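PDB 4Q1Z: putative lipoprotein from Bacteroides thetaiotaomicron, which is of unknown function, belongs to the DUF4876 family and, as a putative lipoprotein, is probably tethered to a membrane by a lipid anchor. Local coordinates for residues A[17-21]-A[22-26]; A[136-139]-A[140-144]; A[336-339]-A[340-343]. All coordinates share one frame; numbering follows the deposited sequence.

The three contacts are local turns of the chain spread along an elongated two-domain molecule. Contact 1 (17-26) and contact 3 (336-343) lie at the surface, their centres about 24 and 22 Å from the centre of the chain and on opposite sides of it. Contact 2 (136-144) is partly buried, its centre about 10 Å from that of the chain. Contact 1, between strands 11-19 and 24-35, is aliphatic. Contact 3, just ahead of strand 344-347, combines a valine with a cysteine sulfur, backbone carbonyls and a threonine-tyrosine pair. Contact 2 starts at the end of strand 131-136, runs into strand 142-143 and is a polar turn organised by an asparagine amide; its D140 also reaches K28 on strand 24-35, which contact 1 enters.

Contact 1: residues A[17-21]-A[22-26]; sequences LDITV and ENIST
I24 turns back over the loop to meet I19 and V21, forming a small apolar cluster inside the connection between strands 11-19 and 24-35. These strands are not neighbours in the mixed seven-stranded sheet: strands 95-105, 77-89 and 60-72 come between them in the order across it. The connection is therefore a loop joining two non-adjacent strands, not a hairpin turn, and the side chains of I19, V21 and I24 meet across it.

The side chains of I19 and I24 approach each other at about a right angle. I19 presents its short branch, with CG2 3.5 Å from the terminal CD1 of I24, while its CB lies 4.0 Å from that same methyl. In I24, CG1 stands beside the backbone N (chi1 -63°) and the chain runs on nearly extended, which carries CD1 across the loop toward I19. On the way it passes the peptide carbonyl of V21, so that I24 CG1 lies 3.4 Å from V21 O. V21 adds its CG1 methyl alongside, 3.9 Å from I24 CG1. That methyl is anti to the backbone N of its own residue (chi1 172°), a setting that also brings V21 CG1 within 3.3 Å of E22 N. E22 points away from the cluster, and its extended chain reaches outward at the exposed side of the loop.

Strands of the same sheet flank the cluster: I19 also touches V100 on strand 95-105, and V21 packs on Y78 and I80 of strand 77-89. N23 makes a backbone hydrogen bond with T73, a loop residue just after strand 60-72. Where the new strand begins, S25 and T26 both face I71, making a classic beta bulge. The I24 methyl thus has a carbon and an oxygen neighbour in roughly perpendicular directions: I19 CG2, and V21 O at 3.2 Å from I24 CD1.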
ATOM      1  N   LEU A  17     -28.462   7.344  11.489  1.00 72.49           N
ATOM      2  CA  LEU A  17     -27.055   7.075  11.635  1.00 70.65           C
ATOM      3  C   LEU A  17     -26.283   8.348  11.949  1.00 76.09           C
ATOM      4  O   LEU A  17     -26.192   9.261  11.120  1.00 75.86           O
ATOM      5  CB  LEU A  17     -26.473   6.391  10.380  1.00 69.52           C
ATOM      6  CG  LEU A  17     -27.259   5.240   9.744  1.00 73.13           C
ATOM      7  CD1 LEU A  17     -26.541   4.733   8.549  1.00 71.39           C
ATOM      8  CD2 LEU A  17     -27.446   4.097  10.708  1.00 75.37           C
ATOM      9  N   ASP A  18     -25.727   8.401  13.170  1.00 73.05           N
ATOM     10  CA  ASP A  18     -24.878   9.492  13.628  1.00 71.59           C
ATOM     11  C   ASP A  18     -23.485   9.113  13.202  1.00 71.81           C
ATOM     12  O   ASP A  18     -22.773   8.426  13.939  1.00 70.91           O
ATOM     13  CB  ASP A  18     -25.012   9.714  15.156  1.00 74.12           C
ATOM     14  CG  ASP A  18     -24.355  10.965  15.732  1.00 81.01           C
ATOM     15  OD1 ASP A  18     -23.632  11.665  14.982  1.00 78.48           O
ATOM     16  OD2 ASP A  18     -24.574  11.250  16.934  1.00 91.05           O
ATOM     17  N   ILE A  19     -23.146   9.472  11.953  1.00 66.93           N
ATOM     18  CA  ILE A  19     -21.862   9.175  11.344  1.00 64.75           C
ATOM     19  C   ILE A  19     -20.885  10.254  11.817  1.00 71.84           C
ATOM     20  O   ILE A  19     -21.182  11.446  11.748  1.00 73.19           O
ATOM     21  CB  ILE A  19     -21.942   8.989   9.805  1.00 66.78           C
ATOM     22  CG1 ILE A  19     -23.018   7.924   9.463  1.00 67.84           C
ATOM     23  CG2 ILE A  19     -20.581   8.547   9.262  1.00 66.36           C
ATOM     24  CD1 ILE A  19     -23.484   7.831   8.057  1.00 73.56           C
ATOM     25  N   THR A  20     -19.761   9.792  12.388  1.00 68.80           N
ATOM     26  CA  THR A  20     -18.692  10.552  13.031  1.00 68.57           C
ATOM     27  C   THR A  20     -17.703  11.081  11.974  1.00 72.53           C
ATOM     28  O   THR A  20     -16.974  12.027  12.274  1.00 73.46           O
ATOM     29  CB  THR A  20     -18.060   9.641  14.118  1.00 77.03           C
ATOM     30  OG1 THR A  20     -19.064   9.388  15.104  1.00 76.99           O
ATOM     31  CG2 THR A  20     -16.863  10.253  14.816  1.00 77.51           C
ATOM     32  N   VAL A  21     -17.705  10.521  10.736  1.00 66.23           N
ATOM     33  CA  VAL A  21     -16.851  10.987   9.636  1.00 63.04           C
ATOM     34  C   VAL A  21     -17.410  12.323   9.131  1.00 67.16           C
ATOM     35  O   VAL A  21     -18.619  12.453   8.931  1.00 65.93           O
ATOM     36  CB  VAL A  21     -16.717   9.941   8.497  1.00 64.58           C
ATOM     37  CG1 VAL A  21     -15.996  10.515   7.285  1.00 62.83           C
ATOM     38  CG2 VAL A  21     -16.017   8.683   8.987  1.00 63.40           C
ATOM     39  N   GLU A  22     -16.516  13.314   8.961  1.00 65.39           N
ATOM     40  CA  GLU A  22     -16.824  14.679   8.517  1.00 66.71           C
ATOM     41  C   GLU A  22     -16.793  14.835   6.995  1.00 70.34           C
ATOM     42  O   GLU A  22     -16.005  14.174   6.317  1.00 68.76           O
ATOM     43  CB  GLU A  22     -15.802  15.671   9.128  1.00 68.14           C
ATOM     44  CG  GLU A  22     -15.997  15.985  10.607  1.00 77.65           C
ATOM     45  CD  GLU A  22     -14.914  16.792  11.305  1.00 98.69           C
ATOM     46  OE1 GLU A  22     -14.039  17.375  10.624  1.00 99.46           O
ATOM     47  OE2 GLU A  22     -14.961  16.859  12.553  1.00 99.25           O
ATOM     48  N   ASN A  23     -17.624  15.772   6.477  1.00 68.09           N
ATOM     49  CA  ASN A  23     -17.738  16.171   5.067  1.00 67.55           C
ATOM     50  C   ASN A  23     -17.900  14.973   4.136  1.00 71.83           C
ATOM     51  O   ASN A  23     -17.194  14.885   3.127  1.00 71.16           O
ATOM     52  CB  ASN A  23     -16.517  17.007   4.644  1.00 64.53           C
ATOM     53  CG  ASN A  23     -16.272  18.229   5.492  1.00 78.84           C
ATOM     54  OD1 ASN A  23     -17.102  19.138   5.570  1.00 77.16           O
ATOM     55  ND2 ASN A  23     -15.111  18.289   6.127  1.00 64.56           N
ATOM     56  N   ILE A  24     -18.826  14.054   4.474  1.00 68.56           N
ATOM     57  CA  ILE A  24     -19.083  12.843   3.688  1.00 68.36           C
ATOM     58  C   ILE A  24     -19.604  13.216   2.288  1.00 76.70           C
ATOM     59  O   ILE A  24     -20.519  14.035   2.169  1.00 78.60           O
ATOM     60  CB  ILE A  24     -20.064  11.904   4.440  1.00 71.17           C
ATOM     61  CG1 ILE A  24     -19.445  11.417   5.760  1.00 69.85           C
ATOM     62  CG2 ILE A  24     -20.550  10.719   3.557  1.00 71.26           C
ATOM     63  CD1 ILE A  24     -20.444  10.999   6.722  1.00 75.57           C
ATOM     64  N   SER A  25     -19.008  12.616   1.244  1.00 73.49           N
ATOM     65  CA  SER A  25     -19.386  12.834  -0.153  1.00 74.13           C
ATOM     66  C   SER A  25     -20.240  11.663  -0.688  1.00 79.06           C
ATOM     67  O   SER A  25     -21.167  11.884  -1.471  1.00 80.95           O
ATOM     68  CB  SER A  25     -18.136  13.011  -1.011  1.00 76.37           C
ATOM     69  OG  SER A  25     -18.356  13.914  -2.081  1.00 88.12           O
ATOM     70  N   THR A  26     -19.914  10.425  -0.269  1.00 73.30           N
ATOM     71  CA  THR A  26     -20.574   9.182  -0.688  1.00 72.04           C
ATOM     72  C   THR A  26     -20.679   8.194   0.456  1.00 72.10           C
ATOM     73  O   THR A  26     -19.770   8.118   1.286  1.00 70.76           O
ATOM     74  CB  THR A  26     -19.756   8.478  -1.826  1.00 80.12           C
ATOM     75  OG1 THR A  26     -19.061   9.415  -2.647  1.00 84.05           O
ATOM     76  CG2 THR A  26     -20.596   7.537  -2.682  1.00 76.92           C
TER

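Contact 2: residues A[136-139]-A[140-144]; sequences NNSA and DILYL
The backbone doubles back between N136 and L142, whose CA atoms come within 7.2 Å, in a loop between strands 131-136 and 142-143 that opens with an Asx turn. In that turn N136 OD1 accepts the amide N of S138, 3.1 Å away, and also the hydroxyl S138 OG at 2.8 Å, which lies in the carbonyl plane on a lone pair. The other side of the amide works as donor: N136 ND2 gives a nearly straight bond to D140 O (3.1 Å, 163° at the hydrogen), with D140 O almost in the plane of the amide. N136 ND2 also bonds to L190 O of strand 189-190, which pairs with strand 142-143, so both ends of the group are engaged and its rotation is fixed. The side chain reaches across the loop because CG is anti to the backbone N (chi1 -179°). With an alanine at this position, S138 N, S138 OG, D140 O and L190 O would probably lose their shared partner, and the turn would be less firmly fixed.

L142 lies obliquely against the amide, while S138 OG takes a weak bond from D140 N at 3.4 Å. Beyond the turn, the D140 carboxylate forms a salt bridge with K28 of strand 24-35, tying the loop to the N-terminal sheet. A methyl lies in van der Waals contact with the amide oxygen, L142 CD1 being 3.5 Å from N136 OD1.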
ATOM      1  N   ASN A 136      -4.403  -4.355  -1.577  1.00 48.44           N
ATOM      2  CA  ASN A 136      -5.624  -3.596  -1.808  1.00 48.91           C
ATOM      3  C   ASN A 136      -6.329  -3.528  -0.467  1.00 54.78           C
ATOM      4  O   ASN A 136      -6.945  -4.511  -0.021  1.00 55.95           O
ATOM      5  CB  ASN A 136      -6.490  -4.195  -2.904  1.00 49.97           C
ATOM      6  CG  ASN A 136      -7.760  -3.413  -3.198  1.00 67.08           C
ATOM      7  OD1 ASN A 136      -8.156  -2.499  -2.468  1.00 59.32           O
ATOM      8  ND2 ASN A 136      -8.431  -3.754  -4.284  1.00 55.59           N
ATOM      9  N   ASN A 137      -6.156  -2.380   0.210  1.00 50.02           N
ATOM     10  CA  ASN A 137      -6.688  -2.093   1.547  1.00 50.06           C
ATOM     11  C   ASN A 137      -8.088  -1.409   1.480  1.00 55.20           C
ATOM     12  O   ASN A 137      -8.718  -1.184   2.513  1.00 54.40           O
ATOM     13  CB  ASN A 137      -5.664  -1.195   2.256  1.00 46.83           C
ATOM     14  CG  ASN A 137      -5.611  -1.279   3.745  1.00 53.96           C
ATOM     15  OD1 ASN A 137      -5.604  -2.359   4.349  1.00 53.07           O
ATOM     16  ND2 ASN A 137      -5.497  -0.124   4.365  1.00 44.54           N
ATOM     17  N   SER A 138      -8.577  -1.136   0.251  1.00 52.79           N
ATOM     18  CA  SER A 138      -9.818  -0.430  -0.042  1.00 53.00           C
ATOM     19  C   SER A 138     -11.097  -1.343  -0.091  1.00 57.44           C
ATOM     20  O   SER A 138     -11.029  -2.577   0.021  1.00 55.90           O
ATOM     21  CB  SER A 138      -9.664   0.350  -1.348  1.00 56.21           C
ATOM     22  OG  SER A 138     -10.045  -0.366  -2.514  1.00 64.62           O
ATOM     23  N   ALA A 139     -12.268  -0.677  -0.236  1.00 54.86           N
ATOM     24  CA  ALA A 139     -13.613  -1.259  -0.287  1.00 55.29           C
ATOM     25  C   ALA A 139     -13.979  -1.868  -1.653  1.00 62.09           C
ATOM     26  O   ALA A 139     -15.005  -2.531  -1.756  1.00 63.88           O
ATOM     27  CB  ALA A 139     -14.635  -0.194   0.073  1.00 56.08           C
ATOM     28  N   ASP A 140     -13.167  -1.650  -2.693  1.00 59.72           N
ATOM     29  CA  ASP A 140     -13.482  -2.154  -4.024  1.00 60.59           C
ATOM     30  C   ASP A 140     -12.227  -2.515  -4.808  1.00 60.92           C
ATOM     31  O   ASP A 140     -11.129  -2.152  -4.397  1.00 58.47           O
ATOM     32  CB  ASP A 140     -14.315  -1.108  -4.808  1.00 64.01           C
ATOM     33  CG  ASP A 140     -15.462  -1.674  -5.660  1.00 86.06           C
ATOM     34  OD1 ASP A 140     -15.637  -2.926  -5.691  1.00 87.17           O
ATOM     35  OD2 ASP A 140     -16.191  -0.868  -6.282  1.00 98.42           O
ATOM     36  N   ILE A 141     -12.412  -3.229  -5.949  1.00 57.19           N
ATOM     37  CA  ILE A 141     -11.378  -3.626  -6.907  1.00 56.04           C
ATOM     38  C   ILE A 141     -10.648  -2.381  -7.423  1.00 61.30           C
ATOM     39  O   ILE A 141     -11.292  -1.379  -7.727  1.00 61.65           O
ATOM     40  CB  ILE A 141     -12.008  -4.429  -8.090  1.00 59.40           C
ATOM     41  CG1 ILE A 141     -12.782  -5.656  -7.601  1.00 60.40           C
ATOM     42  CG2 ILE A 141     -10.976  -4.831  -9.174  1.00 58.10           C
ATOM     43  CD1 ILE A 141     -14.013  -5.907  -8.404  1.00 63.75           C
ATOM     44  N   LEU A 142      -9.314  -2.453  -7.496  1.00 57.92           N
ATOM     45  CA  LEU A 142      -8.416  -1.434  -8.043  1.00 57.50           C
ATOM     46  C   LEU A 142      -7.652  -2.026  -9.195  1.00 60.56           C
ATOM     47  O   LEU A 142      -7.285  -3.203  -9.126  1.00 59.97           O
ATOM     48  CB  LEU A 142      -7.397  -0.974  -6.990  1.00 57.27           C
ATOM     49  CG  LEU A 142      -7.833  -0.042  -5.878  1.00 63.44           C
ATOM     50  CD1 LEU A 142      -6.841  -0.102  -4.730  1.00 62.32           C
ATOM     51  CD2 LEU A 142      -8.010   1.412  -6.393  1.00 69.51           C
ATOM     52  N   TYR A 143      -7.323  -1.221 -10.209  1.00 55.60           N
ATOM     53  CA  TYR A 143      -6.524  -1.732 -11.315  1.00 54.34           C
ATOM     54  C   TYR A 143      -5.108  -1.229 -11.213  1.00 56.03           C
ATOM     55  O   TYR A 143      -4.880  -0.017 -11.178  1.00 55.91           O
ATOM     56  CB  TYR A 143      -7.145  -1.368 -12.658  1.00 56.29           C
ATOM     57  CG  TYR A 143      -8.399  -2.163 -12.934  1.00 60.11           C
ATOM     58  CD1 TYR A 143      -8.338  -3.405 -13.556  1.00 62.92           C
ATOM     59  CD2 TYR A 143      -9.651  -1.671 -12.582  1.00 61.53           C
ATOM     60  CE1 TYR A 143      -9.492  -4.126 -13.844  1.00 64.55           C
ATOM     61  CE2 TYR A 143     -10.811  -2.391 -12.849  1.00 63.95           C
ATOM     62  CZ  TYR A 143     -10.728  -3.620 -13.481  1.00 73.36           C
ATOM     63  OH  TYR A 143     -11.873  -4.340 -13.728  1.00 77.29           O
ATOM     64  N   LEU A 144      -4.147  -2.162 -11.160  1.00 51.28           N
ATOM     65  CA  LEU A 144      -2.723  -1.836 -11.040  1.00 49.60           C
ATOM     66  C   LEU A 144      -2.116  -1.294 -12.328  1.00 52.78           C
ATOM     67  O   LEU A 144      -1.041  -0.712 -12.278  1.00 53.46           O
ATOM     68  CB  LEU A 144      -1.916  -3.076 -10.614  1.00 49.14           C
ATOM     69  CG  LEU A 144      -2.124  -3.604  -9.203  1.00 50.96           C
ATOM     70  CD1 LEU A 144      -1.502  -4.952  -9.086  1.00 50.09           C
ATOM     71  CD2 LEU A 144      -1.541  -2.648  -8.153  1.00 48.11           C
TER

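Contact 3: residues A[336-339]-A[340-343]; sequences VGAT and YCGL
V336 faces L343 across a surface loop that reverses direction between strands 307-312 and 344-347 of the mixed eleven-stranded sheet. Its two arms, 336-339 and 340-343, run 160° apart, nearly antiparallel, just ahead of strand 344-347. The loop falls within the DUF4876 family region.

The V336 side chain can be followed outward along its two branches. Its CB stands 4.1 Å from the carbonyl oxygen L343 O. From there CG1, anti to the carbonyl carbon of its own residue (chi1 -65°), comes closer to the same atom, with V336 CG1 to L343 O at 3.6 Å. On the second branch, V336 CG2 lies 4.0 Å from L343 O and also reaches C341 SG at 4.2 Å. V336 thus touches both the L343 carbonyl and the C341 sulfur by van der Waals contact. A338, two residues beyond V336 on the same arm, also meets the sulfur, its CB 4.1 Å from C341 SG.

At the bend, T339 and Y340 lie next to each other. The T339 hydroxyl sits at an oblique angle to the tyrosine ring, with T339 OG1 3.6 Å from Y340 CD2. Y340 has a left-handed backbone conformation, as does G342, and this twist helps to turn the chain.

Outside the loop, V336 rests on Y115, T339 on V261 and F262, and Y340 on V125. Backbone hydrogen bonds tie Y340 to C116 and G342 to G117. Between the arms the sulfur also meets a peptide oxygen, with A338 O 3.7 Å from C341 SG.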
ATOM      1  N   VAL A 336      15.845  -2.037  10.040  1.00 49.43           N
ATOM      2  CA  VAL A 336      16.069  -3.399  10.524  1.00 48.79           C
ATOM      3  C   VAL A 336      17.406  -3.387  11.275  1.00 56.05           C
ATOM      4  O   VAL A 336      17.753  -4.353  11.955  1.00 58.37           O
ATOM      5  CB  VAL A 336      15.973  -4.520   9.461  1.00 50.36           C
ATOM      6  CG1 VAL A 336      14.567  -4.620   8.911  1.00 48.68           C
ATOM      7  CG2 VAL A 336      17.006  -4.354   8.353  1.00 49.35           C
ATOM      8  N   GLY A 337      18.118  -2.271  11.159  1.00 51.85           N
ATOM      9  CA  GLY A 337      19.344  -1.996  11.893  1.00 52.04           C
ATOM     10  C   GLY A 337      20.601  -2.691  11.461  1.00 55.47           C
ATOM     11  O   GLY A 337      21.645  -2.469  12.057  1.00 55.59           O
ATOM     12  N   ALA A 338      20.526  -3.522  10.440  1.00 54.50           N
ATOM     13  CA  ALA A 338      21.698  -4.225   9.922  1.00 54.99           C
ATOM     14  C   ALA A 338      21.514  -4.618   8.479  1.00 57.30           C
ATOM     15  O   ALA A 338      20.382  -4.740   8.013  1.00 56.05           O
ATOM     16  CB  ALA A 338      21.973  -5.467  10.755  1.00 56.83           C
ATOM     17  N   THR A 339      22.633  -4.821   7.771  1.00 53.58           N
ATOM     18  CA  THR A 339      22.614  -5.326   6.416  1.00 52.42           C
ATOM     19  C   THR A 339      22.814  -6.841   6.479  1.00 59.04           C
ATOM     20  O   THR A 339      23.496  -7.352   7.382  1.00 60.83           O
ATOM     21  CB  THR A 339      23.653  -4.638   5.517  1.00 58.20           C
ATOM     22  OG1 THR A 339      24.991  -4.924   5.945  1.00 56.15           O
ATOM     23  CG2 THR A 339      23.414  -3.157   5.380  1.00 56.99           C
ATOM     24  N   TYR A 340      22.189  -7.523   5.544  1.00 54.81           N
ATOM     25  CA  TYR A 340      22.334  -8.943   5.351  1.00 54.40           C
ATOM     26  C   TYR A 340      21.991  -9.756   6.568  1.00 58.73           C
ATOM     27  O   TYR A 340      22.678 -10.683   6.888  1.00 59.64           O
ATOM     28  CB  TYR A 340      23.723  -9.277   4.819  1.00 54.50           C
ATOM     29  CG  TYR A 340      24.021  -8.609   3.513  1.00 52.86           C
ATOM     30  CD1 TYR A 340      23.486  -9.069   2.339  1.00 53.91           C
ATOM     31  CD2 TYR A 340      24.798  -7.496   3.463  1.00 52.89           C
ATOM     32  CE1 TYR A 340      23.742  -8.440   1.149  1.00 54.10           C
ATOM     33  CE2 TYR A 340      25.056  -6.867   2.282  1.00 52.48           C
ATOM     34  CZ  TYR A 340      24.519  -7.340   1.133  1.00 59.27           C
ATOM     35  OH  TYR A 340      24.796  -6.705  -0.028  1.00 60.41           O
ATOM     36  N   CYS A 341      20.895  -9.404   7.224  1.00 55.03           N
ATOM     37  CA  CYS A 341      20.432 -10.104   8.418  1.00 55.27           C
ATOM     38  C   CYS A 341      19.174 -10.943   8.146  1.00 58.41           C
ATOM     39  O   CYS A 341      18.737 -11.690   9.029  1.00 60.60           O
ATOM     40  CB  CYS A 341      20.234  -9.150   9.595  1.00 55.17           C
ATOM     41  SG  CYS A 341      18.982  -7.882   9.339  1.00 57.42           S
ATOM     42  N   GLY A 342      18.654 -10.857   6.920  1.00 51.54           N
ATOM     43  CA  GLY A 342      17.493 -11.610   6.461  1.00 50.22           C
ATOM     44  C   GLY A 342      16.209 -11.233   7.153  1.00 53.23           C
ATOM     45  O   GLY A 342      15.350 -12.090   7.343  1.00 54.44           O
ATOM     46  N   LEU A 343      16.087  -9.961   7.566  1.00 48.45           N
ATOM     47  CA  LEU A 343      14.915  -9.431   8.257  1.00 47.62           C
ATOM     48  C   LEU A 343      14.317  -8.269   7.482  1.00 52.44           C
ATOM     49  O   LEU A 343      15.029  -7.482   6.834  1.00 50.46           O
ATOM     50  CB  LEU A 343      15.251  -8.992   9.699  1.00 47.97           C
ATOM     51  CG  LEU A 343      15.926 -10.032  10.630  1.00 54.10           C
ATOM     52  CD1 LEU A 343      16.231  -9.430  11.985  1.00 53.95           C
ATOM     53  CD2 LEU A 343      15.091 -11.298  10.792  1.00 54.44           C
TER